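Local coordinates for protein phenylalanine--tRNA ligase beta subunit (Pyrococcus horikoshii, PDB 2CXI) that joins phenylalanine to tRNA(Phe) at the expense of ATP as part of an alpha2-beta2 synthetase, this N-terminal fragment carrying the B3/4 amino acid-editing domain and the B5 domain, at residues M174-I179 / Y199-D204; S211-I216 / F232-G237; E127-T132 / V140-F145; L131-R136 / M244-V249; D117-M122 / G222-D227. All blocks are in the same frame, centred on the assembly; numbering follows the deposited sequence. Where two conformers were deposited one is given.

Interaction 1: residues M174-I179 / Y199-D204; sequences MTLEEI and YPLLID
L176 sets its CB against the rim of the Y199 ring, close to the ring plane, with CB 3.6 Å from Y199 CD2; the flat face of the tyrosine is not what this leucine uses. Further out, L176 CD1 meets L201 CD1 at 4.1 Å, the two side chains meeting at a slant. L176 CG lies beside its own backbone N (chi1 -86°), and from there the branched end reaches past the tyrosine to L201. E177 comes to the phenolic end of Y199 at about a right angle, but the modelled approach of its carboxylate is too short to be trusted. On the helix side, T175 and E178 form a capping box: E178 N donates to T175 OG1 at 3.0 Å, and T175 N donates to E178 OE1. Through L176 the first turn of helix 176-182 packs on strand 199-204 in the B3/4 domain. With M212 and F165 also touching L176 and L201, its dependable part is apolar; Y199 OH finds a hydrogen bond at the backbone carbonyl oxygen of K194, so the tyrosine's polar end is satisfied outside this apolar contact.

Interaction 2: residues S211-I216 / F232-G237; sequences SMPPII and FIDVTG
P213, directly after M212 in the tight turn that ends strand 209-212, leans its ring on strand 231-237; the turn closes in a classic beta bulge, with I215 and I216 both facing M212. A cis peptide bond joins P213 to P214 inside that turn. The close side of the contact is the proline: its CB comes within 3.6 Å of T236 OG1, and its CG lies 4.0 Å from D234 OD1. These are carbon-to-oxygen contacts, so they bring shape but little directed bonding. T236 carries OG1 between its backbone N and carbonyl carbon (chi1 53°), which turns the hydroxyl to the proline; the same oxygen takes a hydrogen bond from R101 NE. Around the turn, R137 NH1 reaches the carbonyl oxygens of P214 and I215, a second arginine holding this part of the B3/4 domain. Toward S211 the two segments draw apart, and the side chains of S211 and D234 do not meet directly. A water spans the gap instead. Both residues are buried, so this water satisfies polar groups inside the protein: it donates to D234 OD2 at 2.8 Å and is hydrogen-bonded to S211 OG at 2.7 Å.

Interaction 3: residues E127-T132 / V140-F145; sequences EKIALT and VAIGIF
Helix 127-132 and strand 140-145 run nearly antiparallel, their axes 162° apart and 7.2 Å from each other at closest approach, with the CA atoms of A130 and A141 5.4 Å apart, the nearest pair. A130 is small enough to let the backbones come this near, and its CA lies 3.5 Å from V140 O in a CA-H...O contact. I129 does the side-chain work. Its CG2, anti to the backbone N, reaches V140 CG1 at 4.0 Å and I142 CD1 at 3.7 Å. The I142 chain crosses I129 nearly perpendicularly, and its CD1 presses on the branch point, 3.7 Å from I129 CB. This is a helix packed on the mixed sheet of the B3/4 domain, the chain turning back through a short loop after helix 116-133 into strand 140-146. V140 and I142 point to the helix, whereas A141 between them points the other way, toward P214 and R101. On the helical side, A246 and V249 of helix 240-255 close over I129, and A246 also touches V140.

Interaction 4: residues L131-R136 / M244-V249; sequences LTFGRR and MLALNV
The F133 ring meets L245 obliquely, neither squarely over a face nor squarely at an edge, and K242 makes a cation-pi contact with the same ring. L245 CD1 comes to 3.7 Å from F133 CZ, and L245 CG follows at 3.9 Å from that ring carbon, so the outer end of the phenyl takes the load. A246 stands farther back, with its CB 4.4 Å from F133 CE2. F133 holds CG anti to its backbone N (chi1 -173°), which swings the ring across to helix 244-249. K242 has a second hold here, for its NZ is also hydrogen-bonded to F133 O, so one lysine grips both the ring and the backbone of F133. L245 in turn touches D330, and its side chain is about 7 Å from that of D331, a predicted magnesium ligand shared with the alpha subunit. The same helix also lies on the sheet: A246, besides meeting F133, touches V235 of strand 231-237, and L247 packs on I233 and V235 and on V105 and A107 of strand 103-110.

Interaction 5: residues D117-M122 / G222-D227; sequences DSLSQM and GRVTTD
L119 spreads its two methyls over a loop that folds into an ST turn, T225 OG1 accepting from the backbone N of D227. The helix here is the first part of 116-133 in the B3/4 domain. D117, at the head of the segment, faces elsewhere, forming a salt bridge with K44 and a hydrogen bond to S7. L119 then makes the contact: its chi1 of -173° extends CG away from the backbone N, and the forked end reaches the loop. CD1 goes to V224, 3.7 Å from V224 CG1, the two side chains lying alongside and pointing opposite ways. CD2 takes the next part of the loop, lying 4.0 Å from T225 C. Q121 turns to the backbones of D5 and A62, tying the helix to the N-terminal part of the chain. M122, one turn beyond L119, points toward the loop as well but packs on I144, which V224 also touches. The side toward T226 is at the surface, where L119 and T226 meet crosswise, L119 CD2 standing 3.8 Å from T226 CG2.

Overall arrangement
All five contacts belong to the B3/4 domain and gather round its mixed sheet. Helix 116-133 serves three of them: interaction 5 near its start, interaction 3 farther along and interaction 4 at its end. Interactions 3 and 4 lie 6 Å apart between centres and share L131 and T132. The centre of interaction 2 is 8 Å from that of interaction 3 and 11 Å from that of interaction 1. Paired strands make both links: 140-146 with 231-237, and 199-204 with 209-212. Along the chain interactions 3, 1 and 2 open and close in that order; interaction 3 is nested inside the loop closed by interaction 5, and interactions 4 and 5 cross, their segments alternating. The sheet thus links the helix layer to the outlying 174-179 region.

Interaction 1: residues M174-I179 / Y199-D204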
# COMPACT_ATOMS: atom_id res chain seq x y z
N MSE A 174 -16.87 -24.73 -8.91
CA MSE A 174 -16.35 -25.98 -9.46
C MSE A 174 -14.88 -25.77 -9.77
O MSE A 174 -14.46 -24.63 -10.00
CB MSE A 174 -17.02 -26.28 -10.79
CG MSE A 174 -18.46 -26.67 -10.68
SE MSE A 174 -19.14 -26.76 -12.54
CE MSE A 174 -20.82 -27.78 -12.11
N THR A 175 -14.09 -26.84 -9.80
CA THR A 175 -12.70 -26.71 -10.23
C THR A 175 -12.64 -26.27 -11.70
O THR A 175 -13.59 -26.48 -12.48
CB THR A 175 -11.87 -28.01 -10.07
OG1 THR A 175 -12.32 -28.96 -11.04
CG2 THR A 175 -12.11 -28.69 -8.73
N LEU A 176 -11.53 -25.69 -12.06
CA LEU A 176 -11.30 -25.29 -13.44
C LEU A 176 -11.46 -26.47 -14.37
O LEU A 176 -12.08 -26.37 -15.41
CB LEU A 176 -9.89 -24.69 -13.58
CG LEU A 176 -9.70 -23.21 -13.28
CD1 LEU A 176 -10.71 -22.56 -12.31
CD2 LEU A 176 -8.27 -22.88 -12.99
N GLU A 177 -10.90 -27.61 -13.96
CA GLU A 177 -11.10 -28.87 -14.63
C GLU A 177 -12.57 -29.24 -14.88
O GLU A 177 -12.95 -29.54 -16.01
CB GLU A 177 -10.39 -29.97 -13.82
CG GLU A 177 -9.01 -30.26 -14.35
CD GLU A 177 -9.10 -30.66 -15.81
OE1 GLU A 177 -8.50 -29.97 -16.66
OE2 GLU A 177 -9.83 -31.64 -16.10
N GLU A 178 -13.38 -29.16 -13.83
CA GLU A 178 -14.81 -29.45 -13.91
C GLU A 178 -15.53 -28.49 -14.84
O GLU A 178 -16.48 -28.88 -15.52
CB GLU A 178 -15.47 -29.42 -12.53
CG GLU A 178 -14.91 -30.47 -11.59
CD GLU A 178 -15.54 -30.43 -10.20
OE1 GLU A 178 -15.73 -29.33 -9.61
OE2 GLU A 178 -15.81 -31.54 -9.68
N ILE A 179 -15.11 -27.22 -14.83
CA ILE A 179 -15.73 -26.24 -15.73
C ILE A 179 -15.47 -26.61 -17.19
O ILE A 179 -16.39 -26.59 -18.01
CB ILE A 179 -15.25 -24.80 -15.40
CG1 ILE A 179 -15.63 -24.40 -13.94
CG2 ILE A 179 -15.87 -23.80 -16.40
CD1 ILE A 179 -15.01 -23.01 -13.48
N TYR A 199 -4.21 -23.15 -16.26
CA TYR A 199 -5.22 -22.41 -17.06
C TYR A 199 -5.19 -20.92 -16.70
O TYR A 199 -4.89 -20.57 -15.54
CB TYR A 199 -6.63 -22.97 -16.86
CG TYR A 199 -6.81 -24.44 -17.15
CD1 TYR A 199 -6.00 -25.11 -18.08
CD2 TYR A 199 -7.80 -25.18 -16.48
CE1 TYR A 199 -6.17 -26.46 -18.35
CE2 TYR A 199 -7.99 -26.53 -16.75
CZ TYR A 199 -7.15 -27.16 -17.68
OH TYR A 199 -7.33 -28.49 -17.95
N PRO A 200 -5.46 -20.04 -17.67
CA PRO A 200 -5.45 -18.60 -17.40
C PRO A 200 -6.63 -18.26 -16.48
O PRO A 200 -7.74 -18.77 -16.67
CB PRO A 200 -5.65 -17.96 -18.80
CG PRO A 200 -5.44 -19.09 -19.81
CD PRO A 200 -5.81 -20.34 -19.08
N LEU A 201 -6.37 -17.41 -15.50
CA LEU A 201 -7.42 -16.95 -14.61
C LEU A 201 -7.26 -15.43 -14.42
O LEU A 201 -6.16 -14.93 -14.24
CB LEU A 201 -7.32 -17.70 -13.27
CG LEU A 201 -8.62 -17.96 -12.53
CD1 LEU A 201 -9.54 -18.83 -13.40
CD2 LEU A 201 -8.29 -18.68 -11.20
N LEU A 202 -8.38 -14.72 -14.48
CA LEU A 202 -8.41 -13.28 -14.19
C LEU A 202 -9.06 -13.09 -12.81
O LEU A 202 -10.22 -13.43 -12.64
CB LEU A 202 -9.25 -12.57 -15.27
CG LEU A 202 -9.23 -11.03 -15.27
CD1 LEU A 202 -7.77 -10.39 -15.39
CD2 LEU A 202 -10.23 -10.49 -16.35
N ILE A 203 -8.31 -12.57 -11.85
CA ILE A 203 -8.70 -12.63 -10.44
C ILE A 203 -8.37 -11.31 -9.74
O ILE A 203 -7.36 -10.64 -10.10
CB ILE A 203 -8.02 -13.87 -9.74
CG1 ILE A 203 -8.50 -14.02 -8.29
CG2 ILE A 203 -6.54 -13.77 -9.69
CD1 ILE A 203 -8.29 -15.45 -7.72
N ASP A 204 -9.20 -10.89 -8.79
CA ASP A 204 -8.93 -9.61 -8.19
C ASP A 204 -8.14 -9.80 -6.89
O ASP A 204 -7.75 -10.93 -6.54
CB ASP A 204 -10.18 -8.72 -8.04
CG ASP A 204 -11.10 -9.12 -6.86
OD1 ASP A 204 -10.77 -10.04 -6.08
OD2 ASP A 204 -12.18 -8.53 -6.66

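Interaction 2: residues S211-I216 / F232-G237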
# COMPACT_ATOMS: atom_id res chain seq x y z
N SER A 211 -12.98 -14.22 -14.37
CA SER A 211 -13.20 -15.10 -15.51
C SER A 211 -12.05 -16.09 -15.65
O SER A 211 -10.99 -15.93 -15.00
CB SER A 211 -13.32 -14.25 -16.79
OG SER A 211 -12.03 -13.71 -17.14
N MSE A 212 -12.24 -17.11 -16.49
CA MSE A 212 -11.13 -17.90 -16.96
C MSE A 212 -10.99 -17.70 -18.48
O MSE A 212 -11.69 -18.38 -19.24
CB MSE A 212 -11.39 -19.39 -16.64
CG MSE A 212 -10.42 -20.33 -17.30
SE MSE A 212 -10.60 -22.22 -16.69
CE MSE A 212 -12.41 -22.49 -16.98
N PRO A 213 -10.16 -16.74 -18.95
CA PRO A 213 -9.99 -16.58 -20.41
C PRO A 213 -9.43 -17.86 -21.06
O PRO A 213 -8.60 -18.56 -20.44
CB PRO A 213 -9.00 -15.42 -20.53
CG PRO A 213 -9.18 -14.63 -19.23
CD PRO A 213 -9.40 -15.74 -18.18
N PRO A 214 -9.85 -18.20 -22.28
CA PRO A 214 -10.89 -17.52 -23.04
C PRO A 214 -12.22 -18.28 -22.99
O PRO A 214 -12.93 -18.36 -24.01
CB PRO A 214 -10.34 -17.62 -24.48
CG PRO A 214 -9.69 -19.01 -24.51
CD PRO A 214 -9.21 -19.27 -23.07
N ILE A 215 -12.54 -18.82 -21.82
CA ILE A 215 -13.61 -19.82 -21.65
C ILE A 215 -14.94 -19.23 -21.17
O ILE A 215 -15.93 -19.28 -21.88
CB ILE A 215 -13.13 -20.95 -20.69
CG1 ILE A 215 -11.81 -21.59 -21.19
CG2 ILE A 215 -14.27 -22.03 -20.47
CD1 ILE A 215 -11.87 -22.22 -22.66
N ILE A 216 -14.96 -18.62 -19.98
CA ILE A 216 -16.22 -18.15 -19.38
C ILE A 216 -15.92 -17.16 -18.26
O ILE A 216 -14.90 -17.28 -17.56
CB ILE A 216 -17.03 -19.37 -18.81
CG1 ILE A 216 -18.49 -19.01 -18.47
CG2 ILE A 216 -16.26 -20.10 -17.66
CD1 ILE A 216 -19.30 -18.69 -19.72
N PHE A 232 -14.84 -2.46 -16.66
CA PHE A 232 -13.46 -2.90 -16.74
C PHE A 232 -13.42 -3.92 -17.90
O PHE A 232 -14.22 -4.89 -17.94
CB PHE A 232 -13.02 -3.52 -15.39
CG PHE A 232 -11.62 -4.13 -15.43
CD1 PHE A 232 -11.45 -5.54 -15.53
CD2 PHE A 232 -10.48 -3.31 -15.37
CE1 PHE A 232 -10.16 -6.11 -15.58
CE2 PHE A 232 -9.18 -3.89 -15.42
CZ PHE A 232 -9.04 -5.27 -15.52
N ILE A 233 -12.54 -3.69 -18.86
CA ILE A 233 -12.50 -4.58 -20.06
C ILE A 233 -11.17 -5.30 -20.13
O ILE A 233 -10.12 -4.67 -19.93
CB ILE A 233 -12.71 -3.76 -21.36
CG1 ILE A 233 -14.06 -2.99 -21.37
CG2 ILE A 233 -12.59 -4.69 -22.66
CD1 ILE A 233 -13.98 -1.71 -22.26
N ASP A 234 -11.18 -6.61 -20.39
CA ASP A 234 -9.91 -7.33 -20.62
C ASP A 234 -9.94 -7.93 -22.02
O ASP A 234 -11.01 -8.36 -22.49
CB ASP A 234 -9.63 -8.41 -19.55
CG ASP A 234 -10.32 -9.77 -19.84
OD1 ASP A 234 -9.62 -10.77 -20.17
OD2 ASP A 234 -11.56 -9.92 -19.80
N VAL A 235 -8.79 -7.94 -22.69
CA VAL A 235 -8.67 -8.63 -23.97
C VAL A 235 -7.42 -9.46 -23.93
O VAL A 235 -6.36 -8.93 -23.59
CB VAL A 235 -8.54 -7.66 -25.14
CG1 VAL A 235 -8.73 -8.43 -26.49
CG2 VAL A 235 -9.53 -6.45 -25.01
N THR A 236 -7.56 -10.74 -24.24
CA THR A 236 -6.43 -11.66 -24.23
C THR A 236 -6.21 -12.31 -25.60
O THR A 236 -7.16 -12.44 -26.40
CB THR A 236 -6.59 -12.75 -23.18
OG1 THR A 236 -7.86 -13.41 -23.35
CG2 THR A 236 -6.61 -12.15 -21.71
N GLY A 237 -4.99 -12.80 -25.81
CA GLY A 237 -4.70 -13.55 -27.02
C GLY A 237 -3.22 -13.73 -27.20
O GLY A 237 -2.46 -13.71 -26.22
O HOH W 1 -12.41 -12.55 -19.56

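Interaction 3: residues E127-T132 / V140-F145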
# COMPACT_ATOMS: atom_id res chain seq x y z
N GLU A 127 -18.81 -10.51 -28.96
CA GLU A 127 -18.89 -11.77 -29.67
C GLU A 127 -18.43 -11.66 -31.12
O GLU A 127 -17.74 -12.54 -31.60
CB GLU A 127 -20.32 -12.33 -29.64
CG GLU A 127 -20.86 -12.60 -28.23
CD GLU A 127 -22.38 -12.84 -28.15
OE1 GLU A 127 -23.11 -12.76 -29.18
OE2 GLU A 127 -22.85 -13.13 -27.03
N LYS A 128 -18.85 -10.62 -31.83
CA LYS A 128 -18.47 -10.50 -33.27
C LYS A 128 -16.97 -10.31 -33.43
O LYS A 128 -16.35 -10.91 -34.30
CB LYS A 128 -19.20 -9.33 -33.94
CG LYS A 128 -20.72 -9.44 -33.90
CD LYS A 128 -21.25 -10.59 -34.79
CE LYS A 128 -22.70 -10.87 -34.43
NZ LYS A 128 -23.34 -11.87 -35.38
N ILE A 129 -16.35 -9.49 -32.57
CA ILE A 129 -14.88 -9.39 -32.64
C ILE A 129 -14.20 -10.75 -32.39
O ILE A 129 -13.30 -11.16 -33.13
CB ILE A 129 -14.32 -8.29 -31.67
CG1 ILE A 129 -14.81 -6.89 -32.13
CG2 ILE A 129 -12.76 -8.38 -31.66
CD1 ILE A 129 -14.40 -5.79 -31.20
N ALA A 130 -14.63 -11.43 -31.33
CA ALA A 130 -14.03 -12.72 -30.96
C ALA A 130 -14.23 -13.79 -32.01
O ALA A 130 -13.35 -14.61 -32.22
CB ALA A 130 -14.59 -13.20 -29.63
N LEU A 131 -15.38 -13.80 -32.68
CA LEU A 131 -15.64 -14.85 -33.68
C LEU A 131 -14.76 -14.74 -34.90
O LEU A 131 -14.10 -15.72 -35.28
CB LEU A 131 -17.11 -14.84 -34.12
CG LEU A 131 -17.58 -15.67 -35.33
CD1 LEU A 131 -17.44 -17.16 -35.15
CD2 LEU A 131 -19.06 -15.29 -35.56
N THR A 132 -14.78 -13.55 -35.51
CA THR A 132 -14.19 -13.26 -36.83
C THR A 132 -12.74 -12.80 -36.73
O THR A 132 -11.81 -13.46 -37.19
CB THR A 132 -14.99 -12.09 -37.47
OG1 THR A 132 -16.38 -12.42 -37.52
CG2 THR A 132 -14.62 -11.94 -38.91
N VAL A 140 -8.35 -13.53 -30.09
CA VAL A 140 -8.88 -12.40 -29.32
C VAL A 140 -10.11 -12.86 -28.57
O VAL A 140 -11.10 -13.34 -29.19
CB VAL A 140 -9.30 -11.17 -30.22
CG1 VAL A 140 -9.94 -10.06 -29.34
CG2 VAL A 140 -8.12 -10.60 -30.95
N ALA A 141 -10.07 -12.74 -27.24
CA ALA A 141 -11.25 -12.98 -26.39
C ALA A 141 -11.44 -11.74 -25.52
O ALA A 141 -10.46 -11.18 -25.02
CB ALA A 141 -11.03 -14.25 -25.50
N ILE A 142 -12.68 -11.28 -25.39
CA ILE A 142 -12.96 -10.02 -24.69
C ILE A 142 -13.83 -10.32 -23.51
O ILE A 142 -14.90 -10.95 -23.65
CB ILE A 142 -13.67 -8.98 -25.63
CG1 ILE A 142 -12.75 -8.65 -26.82
CG2 ILE A 142 -14.12 -7.67 -24.84
CD1 ILE A 142 -13.52 -8.07 -28.07
N GLY A 143 -13.39 -9.84 -22.36
CA GLY A 143 -14.26 -9.83 -21.16
C GLY A 143 -14.68 -8.40 -20.78
O GLY A 143 -13.90 -7.42 -20.95
N ILE A 144 -15.90 -8.27 -20.26
CA ILE A 144 -16.38 -6.99 -19.71
C ILE A 144 -16.95 -7.20 -18.32
O ILE A 144 -17.63 -8.21 -18.06
CB ILE A 144 -17.42 -6.34 -20.63
CG1 ILE A 144 -16.80 -6.03 -21.99
CG2 ILE A 144 -17.88 -5.03 -20.06
CD1 ILE A 144 -17.87 -5.78 -23.07
N PHE A 145 -16.65 -6.25 -17.43
CA PHE A 145 -16.91 -6.39 -16.00
C PHE A 145 -17.36 -5.06 -15.41
O PHE A 145 -16.95 -4.00 -15.89
CB PHE A 145 -15.67 -6.92 -15.25
CG PHE A 145 -15.15 -8.24 -15.82
CD1 PHE A 145 -14.18 -8.24 -16.81
CD2 PHE A 145 -15.74 -9.46 -15.44
CE1 PHE A 145 -13.72 -9.45 -17.39
CE2 PHE A 145 -15.30 -10.67 -16.00
CZ PHE A 145 -14.28 -10.66 -16.96

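Interaction 4: residues L131-R136 / M244-V249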
# COMPACT_ATOMS: atom_id res chain seq x y z
N LEU A 131 -15.38 -13.80 -32.68
CA LEU A 131 -15.64 -14.85 -33.68
C LEU A 131 -14.76 -14.74 -34.90
O LEU A 131 -14.10 -15.72 -35.28
CB LEU A 131 -17.11 -14.84 -34.12
CG LEU A 131 -17.58 -15.67 -35.33
CD1 LEU A 131 -17.44 -17.16 -35.15
CD2 LEU A 131 -19.06 -15.29 -35.56
N THR A 132 -14.78 -13.55 -35.51
CA THR A 132 -14.19 -13.26 -36.83
C THR A 132 -12.74 -12.80 -36.73
O THR A 132 -11.81 -13.46 -37.19
CB THR A 132 -14.99 -12.09 -37.47
OG1 THR A 132 -16.38 -12.42 -37.52
CG2 THR A 132 -14.62 -11.94 -38.91
N PHE A 133 -12.56 -11.63 -36.14
CA PHE A 133 -11.22 -11.06 -35.95
C PHE A 133 -10.40 -11.95 -35.02
O PHE A 133 -9.21 -12.18 -35.25
CB PHE A 133 -11.37 -9.64 -35.37
CG PHE A 133 -10.09 -8.86 -35.28
CD1 PHE A 133 -9.51 -8.33 -36.40
CD2 PHE A 133 -9.50 -8.63 -34.02
CE1 PHE A 133 -8.33 -7.55 -36.31
CE2 PHE A 133 -8.32 -7.89 -33.91
CZ PHE A 133 -7.74 -7.33 -35.04
N GLY A 134 -11.05 -12.52 -34.00
CA GLY A 134 -10.31 -13.28 -32.99
C GLY A 134 -10.25 -14.80 -33.21
O GLY A 134 -9.85 -15.54 -32.30
N ARG A 135 -10.71 -15.26 -34.37
CA ARG A 135 -10.71 -16.70 -34.74
C ARG A 135 -11.30 -17.60 -33.66
O ARG A 135 -10.60 -18.42 -33.04
CB ARG A 135 -9.32 -17.22 -35.17
CG ARG A 135 -8.49 -16.28 -36.07
CD ARG A 135 -8.85 -16.11 -37.59
NE ARG A 135 -9.25 -17.32 -38.30
CZ ARG A 135 -9.39 -17.41 -39.63
NH1 ARG A 135 -9.13 -16.39 -40.41
NH2 ARG A 135 -9.79 -18.55 -40.18
N ARG A 136 -12.61 -17.42 -33.45
CA ARG A 136 -13.39 -18.16 -32.49
C ARG A 136 -12.70 -18.08 -31.11
O ARG A 136 -12.52 -19.11 -30.42
CB ARG A 136 -13.59 -19.61 -32.97
CG ARG A 136 -14.40 -19.77 -34.28
CD ARG A 136 -14.62 -21.23 -34.61
NE ARG A 136 -13.35 -21.83 -35.06
CZ ARG A 136 -13.21 -23.09 -35.46
NH1 ARG A 136 -14.27 -23.93 -35.46
NH2 ARG A 136 -12.02 -23.52 -35.87
N MSE A 244 -4.70 -5.27 -28.79
CA MSE A 244 -4.81 -3.81 -28.67
C MSE A 244 -5.80 -3.20 -29.65
O MSE A 244 -6.53 -2.31 -29.31
CB MSE A 244 -3.44 -3.18 -28.85
CG MSE A 244 -2.51 -3.55 -27.72
SE MSE A 244 -2.69 -2.28 -26.28
CE MSE A 244 -1.51 -0.83 -27.03
N LEU A 245 -5.80 -3.70 -30.88
CA LEU A 245 -6.81 -3.27 -31.87
C LEU A 245 -8.21 -3.49 -31.32
O LEU A 245 -9.03 -2.57 -31.30
CB LEU A 245 -6.61 -4.01 -33.20
CG LEU A 245 -7.39 -3.47 -34.41
CD1 LEU A 245 -8.89 -3.91 -34.37
CD2 LEU A 245 -7.18 -1.96 -34.58
N ALA A 246 -8.47 -4.72 -30.84
CA ALA A 246 -9.77 -5.11 -30.32
C ALA A 246 -10.17 -4.22 -29.10
O ALA A 246 -11.31 -3.73 -28.96
CB ALA A 246 -9.72 -6.57 -29.92
N LEU A 247 -9.21 -3.98 -28.22
CA LEU A 247 -9.47 -3.11 -27.06
C LEU A 247 -9.83 -1.69 -27.52
O LEU A 247 -10.76 -1.06 -27.00
CB LEU A 247 -8.19 -3.04 -26.20
CG LEU A 247 -8.31 -2.17 -24.94
CD1 LEU A 247 -9.29 -2.88 -23.91
CD2 LEU A 247 -6.91 -1.89 -24.31
N ASN A 248 -9.09 -1.19 -28.51
CA ASN A 248 -9.33 0.11 -29.06
C ASN A 248 -10.73 0.23 -29.64
O ASN A 248 -11.40 1.24 -29.44
CB ASN A 248 -8.28 0.47 -30.11
CG ASN A 248 -6.84 0.66 -29.49
OD1 ASN A 248 -5.83 0.77 -30.22
ND2 ASN A 248 -6.78 0.76 -28.19
N VAL A 249 -11.15 -0.79 -30.40
CA VAL A 249 -12.51 -0.83 -30.92
C VAL A 249 -13.55 -0.76 -29.75
O VAL A 249 -14.47 0.06 -29.78
CB VAL A 249 -12.71 -2.07 -31.84
CG1 VAL A 249 -14.21 -2.32 -32.14
CG2 VAL A 249 -11.88 -1.91 -33.15

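Interaction 5: residues D117-M122 / G222-D227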
# COMPACT_ATOMS: atom_id res chain seq x y z
N ASP A 117 -30.47 -1.52 -25.18
CA ASP A 117 -29.80 -1.36 -26.48
C ASP A 117 -28.26 -1.28 -26.36
O ASP A 117 -27.55 -1.97 -27.09
CB ASP A 117 -30.31 -0.14 -27.20
CG ASP A 117 -31.65 -0.40 -27.94
OD1 ASP A 117 -32.17 -1.54 -27.92
OD2 ASP A 117 -32.23 0.50 -28.58
N SER A 118 -27.77 -0.40 -25.50
CA SER A 118 -26.30 -0.26 -25.34
C SER A 118 -25.65 -1.50 -24.77
O SER A 118 -24.57 -1.92 -25.22
CB SER A 118 -25.91 1.00 -24.57
OG SER A 118 -26.52 1.09 -23.31
N LEU A 119 -26.30 -2.14 -23.80
CA LEU A 119 -25.73 -3.39 -23.25
C LEU A 119 -25.70 -4.53 -24.28
O LEU A 119 -24.74 -5.31 -24.37
CB LEU A 119 -26.55 -3.82 -22.02
CG LEU A 119 -26.02 -5.00 -21.20
CD1 LEU A 119 -24.52 -4.73 -20.80
CD2 LEU A 119 -27.00 -5.16 -19.97
N SER A 120 -26.76 -4.63 -25.08
CA SER A 120 -26.79 -5.67 -26.05
C SER A 120 -25.76 -5.40 -27.20
O SER A 120 -25.13 -6.34 -27.67
CB SER A 120 -28.24 -5.94 -26.52
OG SER A 120 -28.43 -5.55 -27.84
N GLN A 121 -25.58 -4.15 -27.62
CA GLN A 121 -24.55 -3.82 -28.60
C GLN A 121 -23.11 -4.18 -28.11
O GLN A 121 -22.27 -4.74 -28.86
CB GLN A 121 -24.62 -2.34 -28.96
CG GLN A 121 -25.76 -1.98 -29.91
CD GLN A 121 -25.70 -2.83 -31.18
OE1 GLN A 121 -24.71 -2.77 -31.92
NE2 GLN A 121 -26.70 -3.69 -31.36
N MSE A 122 -22.82 -3.82 -26.87
CA MSE A 122 -21.51 -4.10 -26.27
C MSE A 122 -21.26 -5.60 -26.26
O MSE A 122 -20.20 -6.05 -26.67
CB MSE A 122 -21.46 -3.47 -24.87
CG MSE A 122 -20.12 -3.52 -24.14
SE MSE A 122 -20.34 -2.86 -22.23
CE MSE A 122 -21.98 -1.90 -22.60
N GLY A 222 -18.18 -9.24 -10.60
CA GLY A 222 -18.11 -8.17 -11.60
C GLY A 222 -19.14 -8.22 -12.71
O GLY A 222 -18.88 -7.75 -13.84
N ARG A 223 -20.33 -8.75 -12.42
CA ARG A 223 -21.39 -8.80 -13.45
C ARG A 223 -21.85 -7.44 -13.95
O ARG A 223 -22.08 -6.52 -13.16
CB ARG A 223 -22.58 -9.63 -12.94
CG ARG A 223 -22.19 -11.07 -12.72
CD ARG A 223 -22.11 -11.91 -14.00
NE ARG A 223 -23.35 -11.90 -14.79
CZ ARG A 223 -24.43 -12.62 -14.51
NH1 ARG A 223 -24.46 -13.40 -13.44
NH2 ARG A 223 -25.48 -12.56 -15.31
N VAL A 224 -21.91 -7.28 -15.27
CA VAL A 224 -22.41 -6.06 -15.89
C VAL A 224 -23.94 -6.11 -16.04
O VAL A 224 -24.50 -7.07 -16.56
CB VAL A 224 -21.80 -5.82 -17.31
CG1 VAL A 224 -22.28 -4.50 -17.91
CG2 VAL A 224 -20.25 -5.84 -17.27
N THR A 225 -24.60 -5.06 -15.58
CA THR A 225 -26.06 -4.94 -15.75
C THR A 225 -26.34 -3.57 -16.37
O THR A 225 -25.41 -2.78 -16.58
CB THR A 225 -26.81 -5.07 -14.38
OG1 THR A 225 -26.55 -3.90 -13.59
CG2 THR A 225 -26.31 -6.26 -13.50
N THR A 226 -27.61 -3.25 -16.65
CA THR A 226 -27.92 -1.87 -17.06
C THR A 226 -27.67 -0.82 -15.95
O THR A 226 -27.68 0.37 -16.23
CB THR A 226 -29.38 -1.73 -17.58
OG1 THR A 226 -30.27 -2.16 -16.55
CG2 THR A 226 -29.65 -2.71 -18.74
N ASP A 227 -27.47 -1.26 -14.69
CA ASP A 227 -27.07 -0.33 -13.60
C ASP A 227 -25.56 -0.04 -13.56
O ASP A 227 -25.11 0.89 -12.87
CB ASP A 227 -27.50 -0.86 -12.25
CG ASP A 227 -29.02 -0.86 -12.10
OD1 ASP A 227 -29.67 0.08 -12.58
OD2 ASP A 227 -29.64 -1.79 -11.55